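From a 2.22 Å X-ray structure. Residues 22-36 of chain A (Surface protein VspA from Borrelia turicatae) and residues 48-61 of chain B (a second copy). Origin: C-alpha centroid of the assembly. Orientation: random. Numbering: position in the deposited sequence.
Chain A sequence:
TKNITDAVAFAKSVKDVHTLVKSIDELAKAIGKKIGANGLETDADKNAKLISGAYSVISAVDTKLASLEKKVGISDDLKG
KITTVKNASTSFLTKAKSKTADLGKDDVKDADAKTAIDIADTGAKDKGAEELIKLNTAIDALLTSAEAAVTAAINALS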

# COMPACT_ATOMS: atom_id res chain seq x y z
N LYS A 22 -6.07 -0.13 2.88
CA LYS A 22 -6.49 1.22 2.58
C LYS A 22 -5.88 1.70 1.26
O LYS A 22 -6.47 2.56 0.58
CB LYS A 22 -6.10 2.18 3.70
CG LYS A 22 -6.69 1.88 5.08
CD LYS A 22 -8.21 1.74 5.07
CE LYS A 22 -8.70 1.34 6.45
NZ LYS A 22 -10.15 1.12 6.50
N SER A 23 -4.71 1.15 0.92
CA SER A 23 -3.99 1.51 -0.31
C SER A 23 -4.83 1.18 -1.52
O SER A 23 -4.66 1.79 -2.57
CB SER A 23 -2.60 0.85 -0.39
OG SER A 23 -2.61 -0.47 -0.93
N ILE A 24 -5.73 0.20 -1.38
CA ILE A 24 -6.61 -0.18 -2.48
C ILE A 24 -7.54 1.01 -2.84
O ILE A 24 -7.98 1.12 -3.97
CB ILE A 24 -7.43 -1.46 -2.14
CG1 ILE A 24 -6.53 -2.59 -1.62
CG2 ILE A 24 -8.22 -1.92 -3.37
CD1 ILE A 24 -5.37 -2.98 -2.53
N ASP A 25 -7.85 1.88 -1.87
CA ASP A 25 -8.68 3.07 -2.13
C ASP A 25 -7.89 4.03 -3.04
O ASP A 25 -8.47 4.78 -3.81
CB ASP A 25 -9.05 3.83 -0.85
CG ASP A 25 -9.85 3.00 0.13
OD1 ASP A 25 -10.50 2.01 -0.28
OD2 ASP A 25 -9.85 3.27 1.36
N GLU A 26 -6.56 4.04 -2.90
CA GLU A 26 -5.70 4.90 -3.73
C GLU A 26 -5.63 4.34 -5.17
O GLU A 26 -5.45 5.10 -6.11
CB GLU A 26 -4.30 5.07 -3.14
CG GLU A 26 -4.23 5.57 -1.69
CD GLU A 26 -4.91 6.91 -1.43
OE1 GLU A 26 -5.09 7.25 -0.24
OE2 GLU A 26 -5.25 7.65 -2.38
N LEU A 27 -5.76 3.02 -5.32
CA LEU A 27 -5.72 2.37 -6.62
C LEU A 27 -7.03 2.60 -7.36
O LEU A 27 -7.06 2.71 -8.60
CB LEU A 27 -5.49 0.86 -6.48
CG LEU A 27 -4.16 0.41 -5.86
CD1 LEU A 27 -4.11 -1.10 -5.80
CD2 LEU A 27 -2.95 0.96 -6.63
N ALA A 28 -8.12 2.68 -6.59
CA ALA A 28 -9.45 2.92 -7.15
C ALA A 28 -9.55 4.32 -7.74
O ALA A 28 -10.33 4.55 -8.64
CB ALA A 28 -10.52 2.71 -6.09
N LYS A 29 -8.75 5.26 -7.23
CA LYS A 29 -8.74 6.63 -7.75
C LYS A 29 -8.05 6.67 -9.13
O LYS A 29 -8.10 7.68 -9.82
CB LYS A 29 -7.98 7.57 -6.80
CG LYS A 29 -8.70 7.90 -5.51
CD LYS A 29 -7.73 8.55 -4.52
CE LYS A 29 -8.24 8.49 -3.09
NZ LYS A 29 -7.34 9.24 -2.16
N ALA A 30 -7.35 5.59 -9.49
CA ALA A 30 -6.65 5.49 -10.77
C ALA A 30 -7.47 4.79 -11.86
O ALA A 30 -7.01 4.68 -13.00
CB ALA A 30 -5.34 4.75 -10.59
N ILE A 31 -8.65 4.29 -11.50
CA ILE A 31 -9.50 3.62 -12.46
C ILE A 31 -9.90 4.62 -13.55
O ILE A 31 -10.36 5.73 -13.26
CB ILE A 31 -10.77 3.06 -11.77
CG1 ILE A 31 -10.40 1.88 -10.85
CG2 ILE A 31 -11.82 2.63 -12.80
CD1 ILE A 31 -11.57 1.37 -9.99
N GLY A 32 -9.72 4.23 -14.80
CA GLY A 32 -10.06 5.07 -15.93
C GLY A 32 -9.24 6.34 -15.95
O GLY A 32 -9.76 7.41 -16.29
N LYS A 33 -7.98 6.23 -15.56
CA LYS A 33 -7.05 7.35 -15.52
C LYS A 33 -5.67 6.94 -16.03
O LYS A 33 -5.17 5.84 -15.75
CB LYS A 33 -6.90 7.91 -14.10
CG LYS A 33 -8.18 8.41 -13.43
CD LYS A 33 -8.49 9.84 -13.81
CE LYS A 33 -9.82 10.31 -13.24
NZ LYS A 33 -9.65 10.76 -11.84
N LYS A 34 -5.07 7.85 -16.79
CA LYS A 34 -3.74 7.65 -17.34
C LYS A 34 -2.82 8.68 -16.68
O LYS A 34 -3.30 9.67 -16.13
CB LYS A 34 -3.75 7.86 -18.85
CG LYS A 34 -4.09 9.30 -19.32
CD LYS A 34 -3.93 9.44 -20.84
CE LYS A 34 -3.82 10.89 -21.26
NZ LYS A 34 -4.54 11.18 -22.54
N ILE A 35 -1.52 8.44 -16.72
CA ILE A 35 -0.59 9.40 -16.14
C ILE A 35 -0.40 10.46 -17.22
O ILE A 35 0.17 10.17 -18.27
CB ILE A 35 0.73 8.75 -15.75
CG1 ILE A 35 0.52 7.81 -14.55
CG2 ILE A 35 1.77 9.82 -15.41
CD1 ILE A 35 1.70 6.89 -14.30
N GLY A 36 -0.95 11.65 -16.97
CA GLY A 36 -0.87 12.78 -17.87
C GLY A 36 0.28 13.70 -17.50
O GLY A 36 1.01 13.43 -16.54
N ALA B 48 -0.60 0.60 -18.65
CA ALA B 48 -0.92 2.00 -18.30
C ALA B 48 -1.65 2.20 -16.97
O ALA B 48 -1.16 2.90 -16.10
CB ALA B 48 -1.70 2.65 -19.42
N LYS B 49 -2.81 1.56 -16.83
CA LYS B 49 -3.62 1.69 -15.63
C LYS B 49 -2.93 1.23 -14.33
O LYS B 49 -3.20 1.78 -13.27
CB LYS B 49 -4.99 1.03 -15.83
CG LYS B 49 -6.08 2.00 -16.27
CD LYS B 49 -5.78 2.65 -17.62
CE LYS B 49 -6.75 3.79 -17.93
NZ LYS B 49 -7.27 3.71 -19.31
N LEU B 50 -2.07 0.23 -14.42
CA LEU B 50 -1.34 -0.27 -13.26
C LEU B 50 -0.35 0.81 -12.81
O LEU B 50 -0.20 1.06 -11.61
CB LEU B 50 -0.61 -1.57 -13.58
CG LEU B 50 0.42 -2.07 -12.56
CD1 LEU B 50 -0.22 -2.27 -11.20
CD2 LEU B 50 1.06 -3.36 -13.03
N ILE B 51 0.32 1.45 -13.77
CA ILE B 51 1.29 2.50 -13.45
C ILE B 51 0.54 3.69 -12.86
O ILE B 51 1.06 4.36 -11.97
CB ILE B 51 2.15 2.94 -14.66
CG1 ILE B 51 2.66 1.74 -15.48
CG2 ILE B 51 3.34 3.74 -14.17
CD1 ILE B 51 3.31 0.64 -14.65
N SER B 52 -0.66 3.96 -13.36
CA SER B 52 -1.47 5.05 -12.84
C SER B 52 -1.79 4.76 -11.38
O SER B 52 -1.90 5.68 -10.57
CB SER B 52 -2.78 5.17 -13.63
OG SER B 52 -2.53 5.58 -14.95
N GLY B 53 -1.98 3.48 -11.07
CA GLY B 53 -2.28 3.03 -9.72
C GLY B 53 -1.11 3.33 -8.80
O GLY B 53 -1.30 3.85 -7.72
N ALA B 54 0.09 3.03 -9.28
CA ALA B 54 1.32 3.26 -8.56
C ALA B 54 1.53 4.78 -8.38
O ALA B 54 2.01 5.23 -7.34
CB ALA B 54 2.48 2.64 -9.33
N TYR B 55 1.12 5.56 -9.39
CA TYR B 55 1.24 7.02 -9.34
C TYR B 55 0.36 7.56 -8.21
O TYR B 55 0.79 8.38 -7.40
CB TYR B 55 0.86 7.66 -10.68
CG TYR B 55 1.06 9.16 -10.72
CD1 TYR B 55 2.24 9.71 -11.19
CD2 TYR B 55 0.07 10.02 -10.26
CE1 TYR B 55 2.43 11.09 -11.21
CE2 TYR B 55 0.25 11.39 -10.27
CZ TYR B 55 1.43 11.92 -10.74
OH TYR B 55 1.62 13.27 -10.75
N SER B 56 -0.87 7.07 -8.16
CA SER B 56 -1.84 7.46 -7.14
C SER B 56 -1.31 7.18 -5.73
O SER B 56 -1.44 8.00 -4.84
CB SER B 56 -3.15 6.71 -7.36
OG SER B 56 -4.12 7.07 -6.42
N VAL B 57 -0.67 6.02 -5.55
CA VAL B 57 -0.12 5.64 -4.25
C VAL B 57 1.03 6.56 -3.83
O VAL B 57 1.12 6.99 -2.67
CB VAL B 57 0.35 4.16 -4.25
CG1 VAL B 57 1.09 3.82 -2.97
CG2 VAL B 57 -0.83 3.20 -4.46
N ILE B 58 1.93 6.87 -4.77
CA ILE B 58 3.05 7.74 -4.46
C ILE B 58 2.57 9.17 -4.27
O ILE B 58 3.21 9.96 -3.57
CB ILE B 58 4.18 7.61 -5.50
CG1 ILE B 58 4.71 6.17 -5.52
CG2 ILE B 58 5.33 8.56 -5.16
CD1 ILE B 58 5.06 5.60 -4.16
N SER B 59 1.43 9.49 -4.86
CA SER B 59 0.85 10.81 -4.72
C SER B 59 0.34 10.92 -3.28
O SER B 59 0.42 11.99 -2.66
CB SER B 59 -0.28 11.02 -5.74
OG SER B 59 -1.05 12.16 -5.42
N ALA B 60 -0.16 9.80 -2.74
CA ALA B 60 -0.66 9.76 -1.37
C ALA B 60 0.52 9.85 -0.40
O ALA B 60 0.43 10.46 0.66
CB ALA B 60 -1.47 8.48 -1.14
N VAL B 61 1.63 9.22 -0.77
CA VAL B 61 2.85 9.24 0.04
C VAL B 61 3.37 10.67 0.14
O VAL B 61 3.77 11.12 1.21
CB VAL B 61 3.94 8.33 -0.59
CG1 VAL B 61 5.35 8.72 -0.14
CG2 VAL B 61 3.65 6.87 -0.25
O HOH W 1 -3.74 9.26 -4.08

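Two serine hydroxyls, one helical turn apart on the chain B helix, anchor this contact between two copies of VspA by donating to backbone carbonyls of chain A. S56(B) OG donates to E26(A) O at 2.4 Å, a very short hydrogen bond, and S52(B) OG donates to K33(A) O at 2.8 Å. The two acceptors belong to different elements, the first to the chain A helix and the second to the strand that begins at K33(A), so the serines pin the chain A stretch at the helix and at K33(A), where the second turn closes and the strand begins. No backbone hydrogen bond within the stretch uses E26(A) O; its partner here is the S56(B) hydroxyl.

A water extends the first anchor. Water 1 donates to E26(A) OE2 at 2.8 Å and to S56(B) O at 2.7 Å, bridging the glutamate carboxylate to the helix backbone of the other copy. The same carboxylate oxygen, E26(A) OE2, also accepts from K29(A) NZ at 2.6 Å, a salt bridge within chain A at a glutamate that has 61 Å² covered by chain B. E26(A) CD lies 3.8 Å from A60(B) CB.

The backbones come close at L27(A) and G53(B), whose CA atoms are 4.7 Å apart, and the helices cross with an angle of 122° between their directions. L27(A) CD2 sits 3.5 Å from G53(B) O and 3.8 Å from V57(B) CG2; an ideal CB placed on G53(B) would fall 3.1 Å from that same CD2, so the bare glycine makes room for the leucine. A30(A), shared by the two overlapping turns, points its methyl toward chain B: A30(A) CB is 3.6 Å from G53(B) CA and 3.6 Å from S52(B) O.

Within the type II turn, G32(A) adopts a positive phi of 63°, a conformation that favours glycine, and its CA lies 4.1 Å from K49(B) CE. The end of K49(B) comes nearer to chain A, with its CE 3.4 Å from K33(A) O, while its NZ is hydrogen-bonded elsewhere in the structure.

I35(A) gives up 96 Å², the largest share of any residue in the 683 Å² buried between the stretches. Its CA-to-CB bond points toward the helix, with I35(A) CD1 3.6 Å from I51(B) CG2 and 3.8 Å from Y55(B) CB. The neighbouring K33(A) and K34(A) side chains instead lead away at their ends, leaving the isoleucine as the strand's main apolar contact.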